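Local atomic coordinates of CHAD domain (Ricinus communis, PDB entry 6QV5), a protein that probably binds inorganic polyphosphate through its all-helical CHAD domain, which also carries a zinc ion in the crystal. Residues A47-H52 against Q142-P147; E55-M60 against T93-A98; R99-L104 against Q134-A139; V103-T108 against A127-I132; D246-G251 against A277-R282. One frame throughout, in Å; residues are numbered along the deposited sequence.

Contact 1 of 5, residues A47-H52 against Q142-P147; sequences AVIEGH and QALLSP. With ZN (zinc ion), chain B.
I49 reaches across to two leucines at once. Its CD1 lies 3.8 Å from CB of L144, while its other branch, CG2, meets CD1 of L145 at 3.9 Å. With CG1 anti to the carbonyl carbon (chi1 -67°), CG2 falls anti to the backbone N, and the two branches spread over two consecutive leucines opposite. V48 adds its CG1 methyl, 3.7 Å from CD1 of L144, the two side chains meeting at about a right angle. L144 is buried and also packs on M60 and L91; L145 closes the solvent side.

G51 is the first residue to leave helix 45-50, although its N still bonds A47 O at 3.0 Å. On the other segment S146 stands at an N-cap position, and its OG gives a 2.7 Å bond to A143 O, arriving from above the carbonyl plane. R137 of helix 122-145 takes the carbonyl oxygens of A47 and V48 as hydrogen-bond acceptors. Just past G51, H52 binds zinc through NE2 at 2.2 Å, and H138 supplies the second protein ligand: a two-histidine zinc site joining the loop after helix 45-50 to helix 122-145.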
# COMPACT_ATOMS: atom_id res chain seq x y z
N ALA A 47 -11.00 -15.62 2.68
CA ALA A 47 -11.95 -14.65 2.14
C ALA A 47 -11.59 -14.15 0.74
O ALA A 47 -12.50 -13.86 -0.04
CB ALA A 47 -12.11 -13.49 3.10
N VAL A 48 -10.29 -14.07 0.41
CA VAL A 48 -9.82 -13.64 -0.92
C VAL A 48 -10.02 -14.79 -1.92
O VAL A 48 -10.42 -14.54 -3.07
CB VAL A 48 -8.37 -13.07 -0.90
CG1 VAL A 48 -7.89 -12.71 -2.31
CG2 VAL A 48 -8.27 -11.85 0.01
N ILE A 49 -9.80 -16.04 -1.48
CA ILE A 49 -9.96 -17.24 -2.30
C ILE A 49 -11.44 -17.54 -2.59
O ILE A 49 -11.82 -17.65 -3.76
CB ILE A 49 -9.19 -18.47 -1.70
CG1 ILE A 49 -7.66 -18.26 -1.73
CG2 ILE A 49 -9.58 -19.79 -2.39
CD1 ILE A 49 -6.85 -19.13 -0.72
N GLU A 50 -12.26 -17.66 -1.53
CA GLU A 50 -13.67 -18.05 -1.61
C GLU A 50 -14.66 -16.93 -1.96
O GLU A 50 -15.67 -17.22 -2.61
CB GLU A 50 -14.10 -18.72 -0.29
CG GLU A 50 -13.45 -20.08 -0.07
CD GLU A 50 -13.64 -20.73 1.29
OE1 GLU A 50 -14.44 -20.22 2.11
OE2 GLU A 50 -12.97 -21.76 1.54
N GLY A 51 -14.41 -15.70 -1.52
CA GLY A 51 -15.31 -14.58 -1.76
C GLY A 51 -14.90 -13.55 -2.78
O GLY A 51 -13.89 -13.71 -3.48
N HIS A 52 -15.70 -12.46 -2.88
CA HIS A 52 -15.49 -11.33 -3.79
C HIS A 52 -15.56 -9.98 -3.06
O HIS A 52 -15.67 -8.93 -3.70
CB HIS A 52 -16.49 -11.38 -4.96
CG HIS A 52 -16.09 -12.32 -6.05
ND1 HIS A 52 -15.26 -11.93 -7.08
CD2 HIS A 52 -16.43 -13.62 -6.22
CE1 HIS A 52 -15.11 -13.00 -7.84
NE2 HIS A 52 -15.80 -14.04 -7.37
N GLN A 142 -6.30 -18.20 -7.37
CA GLN A 142 -5.49 -19.30 -7.90
C GLN A 142 -4.03 -19.16 -7.48
O GLN A 142 -3.38 -20.16 -7.19
CB GLN A 142 -5.61 -19.38 -9.43
CG GLN A 142 -6.93 -19.96 -9.94
CD GLN A 142 -7.07 -21.44 -9.65
OE1 GLN A 142 -7.76 -21.85 -8.71
NE2 GLN A 142 -6.41 -22.27 -10.44
N ALA A 143 -3.53 -17.91 -7.42
CA ALA A 143 -2.16 -17.58 -7.01
C ALA A 143 -1.94 -17.92 -5.53
O ALA A 143 -0.84 -18.30 -5.15
CB ALA A 143 -1.88 -16.10 -7.25
N LEU A 144 -3.00 -17.80 -4.71
CA LEU A 144 -2.94 -18.11 -3.28
C LEU A 144 -3.02 -19.61 -3.01
O LEU A 144 -2.44 -20.08 -2.03
CB LEU A 144 -4.04 -17.36 -2.50
CG LEU A 144 -3.99 -15.83 -2.52
CD1 LEU A 144 -5.19 -15.25 -1.81
CD2 LEU A 144 -2.70 -15.29 -1.92
N LEU A 145 -3.75 -20.35 -3.88
CA LEU A 145 -3.92 -21.81 -3.78
C LEU A 145 -2.71 -22.55 -4.35
O LEU A 145 -2.55 -23.75 -4.08
CB LEU A 145 -5.20 -22.26 -4.50
CG LEU A 145 -6.54 -21.87 -3.87
CD1 LEU A 145 -7.68 -22.06 -4.86
CD2 LEU A 145 -6.82 -22.66 -2.59
N SER A 146 -1.86 -21.86 -5.13
CA SER A 146 -0.66 -22.41 -5.75
C SER A 146 0.42 -22.69 -4.69
O SER A 146 0.49 -21.96 -3.71
CB SER A 146 -0.13 -21.47 -6.83
OG SER A 146 0.52 -20.34 -6.29
N PRO A 147 1.29 -23.72 -4.88
CA PRO A 147 2.34 -23.99 -3.88
C PRO A 147 3.36 -22.86 -3.71
O PRO A 147 4.01 -22.80 -2.66
CB PRO A 147 3.00 -25.29 -4.38
CG PRO A 147 2.02 -25.88 -5.34
CD PRO A 147 1.36 -24.71 -5.98
ZN ZN B . -16.35 -15.94 -8.38

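Contact 2 of 5, residues E55-M60 against T93-A98; sequences ETLHQM and TELGAA
Helix segments 55-60 and 93-98 run roughly antiparallel, their axes 9.8 Å apart at closest and inclined at 142° between N-to-C directions. L57 faces L95, the CA atoms of this pair being the nearest across the two segments. Every residue that touches is buried, and the contact is held by apolar groups, with no hydrogen bond across it.

L57 has its CG anti to the backbone N (chi1 172°), and its two methyls part company. CD1 meets CD2 of L95 at 3.9 Å as the two leucines slide past each other in opposite directions. CD2 instead presses on the helix itself at A98, 3.7 Å from the carbonyl C of A98 and 3.8 Å from its CB. The buried leucine, methionine and alanine form part of the core between helices of the four-helix bundle described for this domain. Helices 45-50 and 122-145 flank the pair: V48 lies on L57 and M60, and A140 on A98.

M60 is extended beyond CG and crosses L95 at about a right angle, so that its SD sits 4.0 Å from both CD1 and CD2 of L95. CD2 of L95 thus touches L57 CD1 as well as the sulfur.

E55 gathers two polar neighbours from its own helix. Q59 NE2 donates to OE2 of E55 at 2.8 Å, meeting that oxygen nearly along its C-O axis, while H58 ND1 makes a weak, long bond to the other oxygen, OE1. Outside the segment, H40 takes the amide oxygen of Q59.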
# COMPACT_ATOMS: atom_id res chain seq x y z
N GLU A 55 -13.02 -5.32 0.59
CA GLU A 55 -12.29 -4.98 1.82
C GLU A 55 -11.30 -6.07 2.26
O GLU A 55 -10.20 -5.73 2.71
CB GLU A 55 -13.28 -4.61 2.95
CG GLU A 55 -12.64 -4.04 4.22
CD GLU A 55 -11.74 -2.82 4.08
OE1 GLU A 55 -12.03 -1.95 3.23
OE2 GLU A 55 -10.76 -2.73 4.84
N THR A 56 -11.67 -7.35 2.11
CA THR A 56 -10.82 -8.51 2.45
C THR A 56 -9.58 -8.52 1.56
O THR A 56 -8.48 -8.76 2.06
CB THR A 56 -11.62 -9.82 2.36
OG1 THR A 56 -12.05 -10.03 1.02
CG2 THR A 56 -12.81 -9.85 3.31
N LEU A 57 -9.76 -8.23 0.25
CA LEU A 57 -8.69 -8.13 -0.74
C LEU A 57 -7.83 -6.88 -0.46
O LEU A 57 -6.61 -6.95 -0.56
CB LEU A 57 -9.30 -8.09 -2.16
CG LEU A 57 -8.37 -7.80 -3.35
CD1 LEU A 57 -7.40 -8.94 -3.62
CD2 LEU A 57 -9.17 -7.49 -4.60
N HIS A 58 -8.49 -5.75 -0.09
CA HIS A 58 -7.83 -4.49 0.25
C HIS A 58 -6.90 -4.69 1.44
O HIS A 58 -5.73 -4.30 1.37
CB HIS A 58 -8.87 -3.38 0.53
CG HIS A 58 -8.29 -2.05 0.93
ND1 HIS A 58 -8.94 -1.24 1.84
CD2 HIS A 58 -7.15 -1.44 0.54
CE1 HIS A 58 -8.18 -0.17 1.97
NE2 HIS A 58 -7.09 -0.24 1.21
N GLN A 59 -7.40 -5.34 2.51
CA GLN A 59 -6.62 -5.64 3.72
C GLN A 59 -5.43 -6.56 3.45
O GLN A 59 -4.37 -6.35 4.03
CB GLN A 59 -7.51 -6.19 4.84
CG GLN A 59 -8.39 -5.13 5.52
CD GLN A 59 -7.63 -3.92 6.03
OE1 GLN A 59 -6.64 -4.04 6.76
NE2 GLN A 59 -8.06 -2.74 5.63
N MET A 60 -5.60 -7.55 2.54
CA MET A 60 -4.52 -8.48 2.18
C MET A 60 -3.43 -7.76 1.37
O MET A 60 -2.25 -8.01 1.60
CB MET A 60 -5.05 -9.71 1.44
CG MET A 60 -4.11 -10.89 1.54
SD MET A 60 -4.63 -12.33 0.58
CE MET A 60 -3.46 -13.50 1.13
N THR A 93 1.86 -8.10 -7.20
CA THR A 93 1.35 -7.89 -8.56
C THR A 93 0.01 -8.61 -8.74
O THR A 93 -0.91 -8.04 -9.34
CB THR A 93 2.42 -8.30 -9.59
OG1 THR A 93 3.61 -7.54 -9.35
CG2 THR A 93 1.98 -8.09 -11.04
N GLU A 94 -0.12 -9.86 -8.23
CA GLU A 94 -1.34 -10.66 -8.33
C GLU A 94 -2.52 -10.05 -7.58
O GLU A 94 -3.60 -9.93 -8.14
CB GLU A 94 -1.10 -12.12 -7.90
CG GLU A 94 -0.23 -12.94 -8.84
CD GLU A 94 -0.66 -13.01 -10.29
OE1 GLU A 94 -1.81 -13.44 -10.56
OE2 GLU A 94 0.15 -12.65 -11.17
N LEU A 95 -2.30 -9.63 -6.31
CA LEU A 95 -3.33 -9.00 -5.48
C LEU A 95 -3.57 -7.55 -5.91
O LEU A 95 -4.70 -7.07 -5.80
CB LEU A 95 -2.96 -9.05 -3.98
CG LEU A 95 -2.87 -10.44 -3.32
CD1 LEU A 95 -2.23 -10.33 -1.96
CD2 LEU A 95 -4.24 -11.10 -3.19
N GLY A 96 -2.52 -6.89 -6.40
CA GLY A 96 -2.55 -5.52 -6.88
C GLY A 96 -3.42 -5.32 -8.10
O GLY A 96 -4.18 -4.35 -8.16
N ALA A 97 -3.33 -6.25 -9.07
CA ALA A 97 -4.12 -6.25 -10.31
C ALA A 97 -5.61 -6.40 -9.98
O ALA A 97 -6.44 -5.71 -10.58
CB ALA A 97 -3.67 -7.37 -11.23
N ALA A 98 -5.95 -7.28 -9.01
CA ALA A 98 -7.32 -7.51 -8.55
C ALA A 98 -7.86 -6.28 -7.80
O ALA A 98 -9.03 -5.93 -7.97
CB ALA A 98 -7.39 -8.75 -7.68

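Contact 3 of 5, residues R99-L104 against Q134-A139; sequences RDWDVL and QAKRHA. With ZN (zinc ion), chain B.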
# COMPACT_ATOMS: atom_id res chain seq x y z
N ARG A 99 -6.99 -5.62 -7.01
CA ARG A 99 -7.31 -4.41 -6.25
C ARG A 99 -7.56 -3.22 -7.18
O ARG A 99 -8.56 -2.52 -7.01
CB ARG A 99 -6.21 -4.10 -5.20
CG ARG A 99 -6.40 -2.81 -4.38
CD ARG A 99 -7.60 -2.84 -3.45
NE ARG A 99 -7.83 -1.54 -2.81
CZ ARG A 99 -9.00 -1.13 -2.33
NH1 ARG A 99 -10.07 -1.92 -2.40
NH2 ARG A 99 -9.11 0.06 -1.77
N ASP A 100 -6.67 -3.01 -8.18
CA ASP A 100 -6.75 -1.94 -9.19
C ASP A 100 -8.10 -1.93 -9.92
O ASP A 100 -8.69 -0.86 -10.08
CB ASP A 100 -5.60 -2.07 -10.22
CG ASP A 100 -4.23 -1.62 -9.74
OD1 ASP A 100 -4.12 -1.11 -8.60
OD2 ASP A 100 -3.26 -1.78 -10.52
N TRP A 101 -8.59 -3.12 -10.32
CA TRP A 101 -9.88 -3.27 -11.00
C TRP A 101 -11.07 -3.08 -10.07
O TRP A 101 -12.13 -2.65 -10.53
CB TRP A 101 -9.95 -4.60 -11.77
CG TRP A 101 -9.19 -4.56 -13.06
CD1 TRP A 101 -7.88 -4.91 -13.25
CD2 TRP A 101 -9.66 -4.05 -14.31
NE1 TRP A 101 -7.52 -4.70 -14.56
CE2 TRP A 101 -8.59 -4.16 -15.23
CE3 TRP A 101 -10.89 -3.54 -14.76
CZ2 TRP A 101 -8.71 -3.78 -16.58
CZ3 TRP A 101 -11.01 -3.17 -16.09
CH2 TRP A 101 -9.93 -3.29 -16.98
N ASP A 102 -10.90 -3.37 -8.77
CA ASP A 102 -11.95 -3.18 -7.76
C ASP A 102 -12.13 -1.70 -7.40
O ASP A 102 -13.25 -1.28 -7.15
CB ASP A 102 -11.66 -4.02 -6.51
CG ASP A 102 -12.71 -5.08 -6.17
OD1 ASP A 102 -13.75 -5.14 -6.88
OD2 ASP A 102 -12.49 -5.84 -5.21
N VAL A 103 -11.01 -0.93 -7.38
CA VAL A 103 -11.00 0.52 -7.10
C VAL A 103 -11.70 1.25 -8.25
O VAL A 103 -12.55 2.10 -8.00
CB VAL A 103 -9.56 1.06 -6.83
CG1 VAL A 103 -9.53 2.59 -6.77
CG2 VAL A 103 -8.97 0.47 -5.55
N LEU A 104 -11.38 0.87 -9.50
CA LEU A 104 -11.96 1.41 -10.73
C LEU A 104 -13.48 1.24 -10.75
O LEU A 104 -14.19 2.18 -11.09
CB LEU A 104 -11.29 0.76 -11.97
CG LEU A 104 -11.91 1.01 -13.37
CD1 LEU A 104 -11.80 2.47 -13.78
CD2 LEU A 104 -11.26 0.14 -14.41
N GLN A 134 -13.96 -9.44 -11.29
CA GLN A 134 -14.30 -10.77 -10.77
C GLN A 134 -13.32 -11.83 -11.28
O GLN A 134 -12.96 -12.73 -10.52
CB GLN A 134 -15.75 -11.13 -11.10
CG GLN A 134 -16.77 -10.41 -10.22
CD GLN A 134 -18.17 -10.40 -10.79
OE1 GLN A 134 -18.40 -10.27 -12.00
NE2 GLN A 134 -19.16 -10.50 -9.91
N ALA A 135 -12.87 -11.70 -12.55
CA ALA A 135 -11.89 -12.60 -13.17
C ALA A 135 -10.50 -12.41 -12.56
O ALA A 135 -9.79 -13.39 -12.36
CB ALA A 135 -11.84 -12.37 -14.68
N LYS A 136 -10.13 -11.15 -12.24
CA LYS A 136 -8.86 -10.81 -11.61
C LYS A 136 -8.83 -11.34 -10.16
O LYS A 136 -7.76 -11.71 -9.67
CB LYS A 136 -8.59 -9.30 -11.65
CG LYS A 136 -8.28 -8.75 -13.05
CD LYS A 136 -6.84 -8.97 -13.51
CE LYS A 136 -6.65 -8.49 -14.92
NZ LYS A 136 -5.27 -8.74 -15.41
N ARG A 137 -10.01 -11.39 -9.51
CA ARG A 137 -10.18 -11.93 -8.16
C ARG A 137 -9.98 -13.45 -8.19
O ARG A 137 -9.34 -13.99 -7.28
CB ARG A 137 -11.57 -11.55 -7.59
CG ARG A 137 -11.88 -12.05 -6.17
CD ARG A 137 -10.91 -11.56 -5.10
NE ARG A 137 -11.38 -11.87 -3.75
CZ ARG A 137 -11.99 -11.00 -2.95
NH1 ARG A 137 -12.19 -9.75 -3.35
NH2 ARG A 137 -12.39 -11.37 -1.74
N HIS A 138 -10.49 -14.12 -9.24
CA HIS A 138 -10.34 -15.56 -9.45
C HIS A 138 -8.88 -15.91 -9.74
O HIS A 138 -8.39 -16.92 -9.24
CB HIS A 138 -11.26 -16.05 -10.58
CG HIS A 138 -12.70 -16.20 -10.18
ND1 HIS A 138 -13.67 -16.54 -11.10
CD2 HIS A 138 -13.28 -16.06 -8.96
CE1 HIS A 138 -14.81 -16.60 -10.42
NE2 HIS A 138 -14.62 -16.31 -9.13
N ALA A 139 -8.19 -15.03 -10.50
CA ALA A 139 -6.78 -15.17 -10.84
C ALA A 139 -5.91 -15.02 -9.59
O ALA A 139 -4.93 -15.76 -9.44
CB ALA A 139 -6.38 -14.14 -11.88
ZN ZN B . -16.35 -15.94 -8.38
O HOH W 1 -12.38 -8.49 -5.85
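K136 and W101 meet where helices 82-108 and 122-145 face each other. From CB of K136, the chain leaves with CG anti to the carbonyl carbon and bends at chi2 (-80°), which lays its methylenes along the pyrrole end of the indole. CG comes 3.9 Å from CD1 of W101, CD passes the same carbon slightly farther off, and CE lies 3.9 Å from NE1 of W101. The lysine chain approaches the indole obliquely. The remainder of the indole is buried against V129, I132 and A133 of the same helix as K136, and against L253.

One residue along each helix, D102 points toward the other helix and the tip of R137 comes round to it, the two charged groups staying apart. OD2 of D102 stands near the plane of the guanidinium, at its edge, but 4.3 Å from NH1 of R137. A water fills the step, donating to D102 OD2 at 2.7 Å and accepting from R137 NH1 at 2.8 Å. NH1 also bonds to the carbonyl of D53, while the other two nitrogens go to backbone carbonyls of helix 45-50. H138, next in sequence, binds zinc through NE2 at 1.9 Å.

The buried guanidinium is thus satisfied mostly by carbonyl oxygens, which fix its rotation. The carboxylate acts through water, and its charge probably helps to stabilise the arginine's own, beside the loop that carries H52.

Contact 4 of 5, residues V103-T108 against A127-I132; sequences VLLAST and ALVQKI
V129 is the first residue of 127-132 to touch the facing helix, pushing its CG1 methyl between two leucines. CG1 lies anti to the backbone N (chi1 168°) and sits 3.9 Å from CD2 of L104, the side chains of V129 and L104 crossing at about a right angle, and 3.9 Å from CD1 of L105. L109, just beyond the end of helix 82-108, touches both L104 and V129.

Q130 follows, and here L105 does the reaching. Its CD1 rests on the backbone, 3.7 Å from N of Q130, while its CD2 lies 3.8 Å from CG of the glutamine, whose extended side chain runs obliquely past.

This is an antiparallel hairpin of two consecutive helices, 82-108 and 122-145, near the loop that joins them. The segment axes approach to 9.6 Å and splay, with 133° between their directions, and L105 and V129 bring their CA atoms to 6.4 Å.

Farther on, I132 packs on W101 of the first helix and on L257. The first helix has a wider, pi-type turn at 104-108, where V103 O accepts two backbone bonds, from S107 N (2.8 Å) and T108 N (3.1 Å). The donors reach it from opposite faces of its plane.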
# COMPACT_ATOMS: atom_id res chain seq x y z
N VAL A 103 -11.01 -0.93 -7.38
CA VAL A 103 -11.00 0.52 -7.10
C VAL A 103 -11.70 1.25 -8.25
O VAL A 103 -12.55 2.10 -8.00
CB VAL A 103 -9.56 1.06 -6.83
CG1 VAL A 103 -9.53 2.59 -6.77
CG2 VAL A 103 -8.97 0.47 -5.55
N LEU A 104 -11.38 0.87 -9.50
CA LEU A 104 -11.96 1.41 -10.73
C LEU A 104 -13.48 1.24 -10.75
O LEU A 104 -14.19 2.18 -11.09
CB LEU A 104 -11.29 0.76 -11.97
CG LEU A 104 -11.91 1.01 -13.37
CD1 LEU A 104 -11.80 2.47 -13.78
CD2 LEU A 104 -11.26 0.14 -14.41
N LEU A 105 -13.97 0.05 -10.35
CA LEU A 105 -15.39 -0.29 -10.33
C LEU A 105 -16.20 0.40 -9.22
O LEU A 105 -17.29 0.91 -9.49
CB LEU A 105 -15.55 -1.83 -10.24
CG LEU A 105 -16.97 -2.41 -10.28
CD1 LEU A 105 -17.54 -2.40 -11.69
CD2 LEU A 105 -16.99 -3.81 -9.72
N ALA A 106 -15.69 0.40 -7.97
CA ALA A 106 -16.38 0.95 -6.80
C ALA A 106 -16.13 2.43 -6.50
O ALA A 106 -17.00 3.06 -5.88
CB ALA A 106 -16.06 0.11 -5.58
N SER A 107 -14.97 2.99 -6.89
CA SER A 107 -14.63 4.37 -6.56
C SER A 107 -14.43 5.31 -7.76
O SER A 107 -14.93 6.43 -7.73
CB SER A 107 -13.39 4.41 -5.66
OG SER A 107 -13.00 5.73 -5.32
N THR A 108 -13.67 4.88 -8.79
CA THR A 108 -13.33 5.73 -9.93
C THR A 108 -14.47 5.88 -10.96
O THR A 108 -14.70 7.00 -11.41
CB THR A 108 -12.02 5.29 -10.59
OG1 THR A 108 -11.22 4.59 -9.63
CG2 THR A 108 -11.23 6.47 -11.12
N ALA A 127 -20.60 -3.26 -16.45
CA ALA A 127 -20.80 -4.71 -16.48
C ALA A 127 -19.52 -5.41 -16.96
O ALA A 127 -19.19 -6.48 -16.45
CB ALA A 127 -21.96 -5.06 -17.39
N LEU A 128 -18.80 -4.79 -17.92
CA LEU A 128 -17.54 -5.31 -18.47
C LEU A 128 -16.41 -5.18 -17.44
O LEU A 128 -15.65 -6.13 -17.26
CB LEU A 128 -17.17 -4.60 -19.79
CG LEU A 128 -15.90 -5.07 -20.52
CD1 LEU A 128 -16.05 -6.48 -21.09
CD2 LEU A 128 -15.54 -4.11 -21.64
N VAL A 129 -16.32 -4.03 -16.74
CA VAL A 129 -15.32 -3.77 -15.70
C VAL A 129 -15.54 -4.74 -14.52
O VAL A 129 -14.56 -5.29 -14.01
CB VAL A 129 -15.27 -2.27 -15.30
CG1 VAL A 129 -14.44 -2.04 -14.03
CG2 VAL A 129 -14.71 -1.42 -16.45
N GLN A 130 -16.81 -5.00 -14.15
CA GLN A 130 -17.20 -5.93 -13.08
C GLN A 130 -16.79 -7.36 -13.45
O GLN A 130 -16.36 -8.11 -12.57
CB GLN A 130 -18.71 -5.86 -12.82
CG GLN A 130 -19.13 -6.43 -11.46
CD GLN A 130 -20.61 -6.33 -11.16
OE1 GLN A 130 -21.37 -5.61 -11.81
NE2 GLN A 130 -21.05 -7.05 -10.14
N LYS A 131 -16.90 -7.72 -14.75
CA LYS A 131 -16.52 -9.03 -15.29
C LYS A 131 -15.00 -9.21 -15.17
O LYS A 131 -14.55 -10.29 -14.78
CB LYS A 131 -16.98 -9.16 -16.75
CG LYS A 131 -16.82 -10.55 -17.36
CD LYS A 131 -17.16 -10.55 -18.84
CE LYS A 131 -16.90 -11.89 -19.49
NZ LYS A 131 -17.24 -11.89 -20.93
N ILE A 132 -14.21 -8.15 -15.48
CA ILE A 132 -12.75 -8.17 -15.40
C ILE A 132 -12.30 -8.26 -13.93
O ILE A 132 -11.46 -9.09 -13.61
CB ILE A 132 -12.06 -7.00 -16.18
CG1 ILE A 132 -12.54 -6.89 -17.66
CG2 ILE A 132 -10.53 -7.06 -16.09
CD1 ILE A 132 -12.27 -8.12 -18.62

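Contact 5 of 5, residues D246-G251 against A277-R282; sequences DLVVAG and AQQAMR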
# COMPACT_ATOMS: atom_id res chain seq x y z
N ASP A 246 -5.46 7.29 -8.52
CA ASP A 246 -6.56 6.42 -8.92
C ASP A 246 -7.07 6.78 -10.32
O ASP A 246 -7.38 5.89 -11.11
CB ASP A 246 -7.71 6.47 -7.90
CG ASP A 246 -7.43 5.80 -6.56
OD1 ASP A 246 -6.36 5.17 -6.42
OD2 ASP A 246 -8.29 5.90 -5.66
N LEU A 247 -7.11 8.09 -10.62
CA LEU A 247 -7.53 8.67 -11.90
C LEU A 247 -6.58 8.25 -13.04
O LEU A 247 -7.06 7.85 -14.10
CB LEU A 247 -7.56 10.20 -11.77
CG LEU A 247 -8.90 10.92 -11.50
CD1 LEU A 247 -9.60 10.40 -10.24
CD2 LEU A 247 -8.67 12.40 -11.33
N VAL A 248 -5.25 8.32 -12.81
CA VAL A 248 -4.24 7.97 -13.82
C VAL A 248 -4.16 6.43 -14.02
O VAL A 248 -3.88 6.00 -15.14
CB VAL A 248 -2.85 8.64 -13.56
CG1 VAL A 248 -2.06 7.96 -12.46
CG2 VAL A 248 -2.03 8.75 -14.85
N VAL A 249 -4.43 5.63 -12.96
CA VAL A 249 -4.44 4.16 -13.03
C VAL A 249 -5.65 3.73 -13.87
O VAL A 249 -5.51 2.86 -14.74
CB VAL A 249 -4.39 3.50 -11.61
CG1 VAL A 249 -4.78 2.02 -11.65
CG2 VAL A 249 -3.01 3.67 -10.98
N ALA A 250 -6.81 4.39 -13.65
CA ALA A 250 -8.07 4.17 -14.37
C ALA A 250 -7.89 4.35 -15.89
O ALA A 250 -8.36 3.51 -16.66
CB ALA A 250 -9.13 5.11 -13.86
N GLY A 251 -7.19 5.42 -16.28
CA GLY A 251 -6.88 5.74 -17.67
C GLY A 251 -6.01 4.69 -18.33
O GLY A 251 -6.20 4.38 -19.51
N ALA A 277 -9.77 14.74 -18.03
CA ALA A 277 -10.19 16.09 -17.70
C ALA A 277 -10.15 16.31 -16.19
O ALA A 277 -9.69 17.35 -15.74
CB ALA A 277 -11.58 16.37 -18.25
N GLN A 278 -10.59 15.29 -15.40
CA GLN A 278 -10.57 15.32 -13.93
C GLN A 278 -9.15 15.44 -13.38
O GLN A 278 -8.95 16.03 -12.31
CB GLN A 278 -11.28 14.09 -13.35
CG GLN A 278 -12.80 14.17 -13.36
CD GLN A 278 -13.44 13.00 -12.66
OE1 GLN A 278 -13.38 11.85 -13.12
NE2 GLN A 278 -14.06 13.26 -11.52
N GLN A 279 -8.15 14.90 -14.12
CA GLN A 279 -6.72 14.96 -13.79
C GLN A 279 -6.19 16.39 -13.97
O GLN A 279 -5.33 16.82 -13.21
CB GLN A 279 -5.92 14.00 -14.70
CG GLN A 279 -6.02 12.53 -14.31
CD GLN A 279 -5.32 11.63 -15.30
OE1 GLN A 279 -4.11 11.72 -15.52
NE2 GLN A 279 -6.07 10.73 -15.91
N ALA A 280 -6.71 17.11 -14.99
CA ALA A 280 -6.32 18.49 -15.31
C ALA A 280 -7.09 19.54 -14.51
O ALA A 280 -6.50 20.54 -14.11
CB ALA A 280 -6.48 18.74 -16.81
N MET A 281 -8.41 19.33 -14.30
CA MET A 281 -9.28 20.24 -13.56
C MET A 281 -9.05 20.13 -12.06
O MET A 281 -9.00 21.15 -11.37
CB MET A 281 -10.77 20.01 -13.89
CG MET A 281 -11.13 20.20 -15.36
SD MET A 281 -10.74 21.82 -16.04
CE MET A 281 -10.00 21.33 -17.58
N ARG A 282 -8.90 18.89 -11.55
CA ARG A 282 -8.65 18.62 -10.13
C ARG A 282 -7.29 17.89 -9.95
O ARG A 282 -7.29 16.69 -9.67
CB ARG A 282 -9.81 17.83 -9.49
CG ARG A 282 -11.11 18.62 -9.36
CD ARG A 282 -12.09 17.98 -8.38
NE ARG A 282 -12.62 16.71 -8.87
CZ ARG A 282 -13.50 15.96 -8.22
NH1 ARG A 282 -13.96 16.34 -7.03
NH2 ARG A 282 -13.93 14.82 -8.74
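L247 and Q279 face each other where helix 246-251 runs antiparallel to helix 277-281, the axes 9.9 Å apart and 154° between their directions. L247 sits in an unusual conformation. Its first torsion, chi1 -98°, is well away from a staggered value, and this swings CD2 onto the opposite helix, 3.7 Å from both the carbonyl C and the CB of Q278. The leucine and Q278 cross at about a right angle, and the methyl lies against CB and the backbone of Q278.

Q279 answers from its own helix with a long reach. CG, set anti to the carbonyl carbon, lies 3.8 Å from CB of L247, and the chain stays extended from there to the amide. The flat group ends over the turn between L247 and V248. NE2 of Q279 comes 3.5 Å from the carbonyl O of L247, a close approach without the geometry of a hydrogen bond; that oxygen accepts instead from G251 N in its own helix, at 3.3 Å.

V248 holds CG1 between its backbone N and carbonyl carbon (chi1 78°), the crowded position for a valine branch. CG2 is thereby set anti to N and meets OE1 of Q279 at 3.7 Å.

R272 adds a hydrogen bond to the carbonyl of G251, and R243 one to that of R282. While L247 and V248 serve helix 265-281, other side chains of the 246-251 segment turn to helix 82-108: D246 touches V103, V249 touches D100, and A250 packs on L104 and T108.

How the contacts relate
Contacts 1 to 4 cluster on helices 45-50, 54-73, 82-108 and 122-145. Contact 1 closes the longest loop, and contacts 2, 3 and 4 are nested inside it. Contacts 3 and 4 follow the same helix pair, share V103 and L104, and have centres 8 Å apart; contact 2 is equally near contact 3 on helix 82-108. R137 of contact 3 hydrogen-bonds the backbone of contact 1, and H52 and H138 tie those two together through zinc. Contact 5 comes later in the chain, its centre about 31 Å from that of contact 1, yet its helix 224-260 touches contacts 3 and 4. Helix 82-108 thus links the zinc-binding part to the later helices.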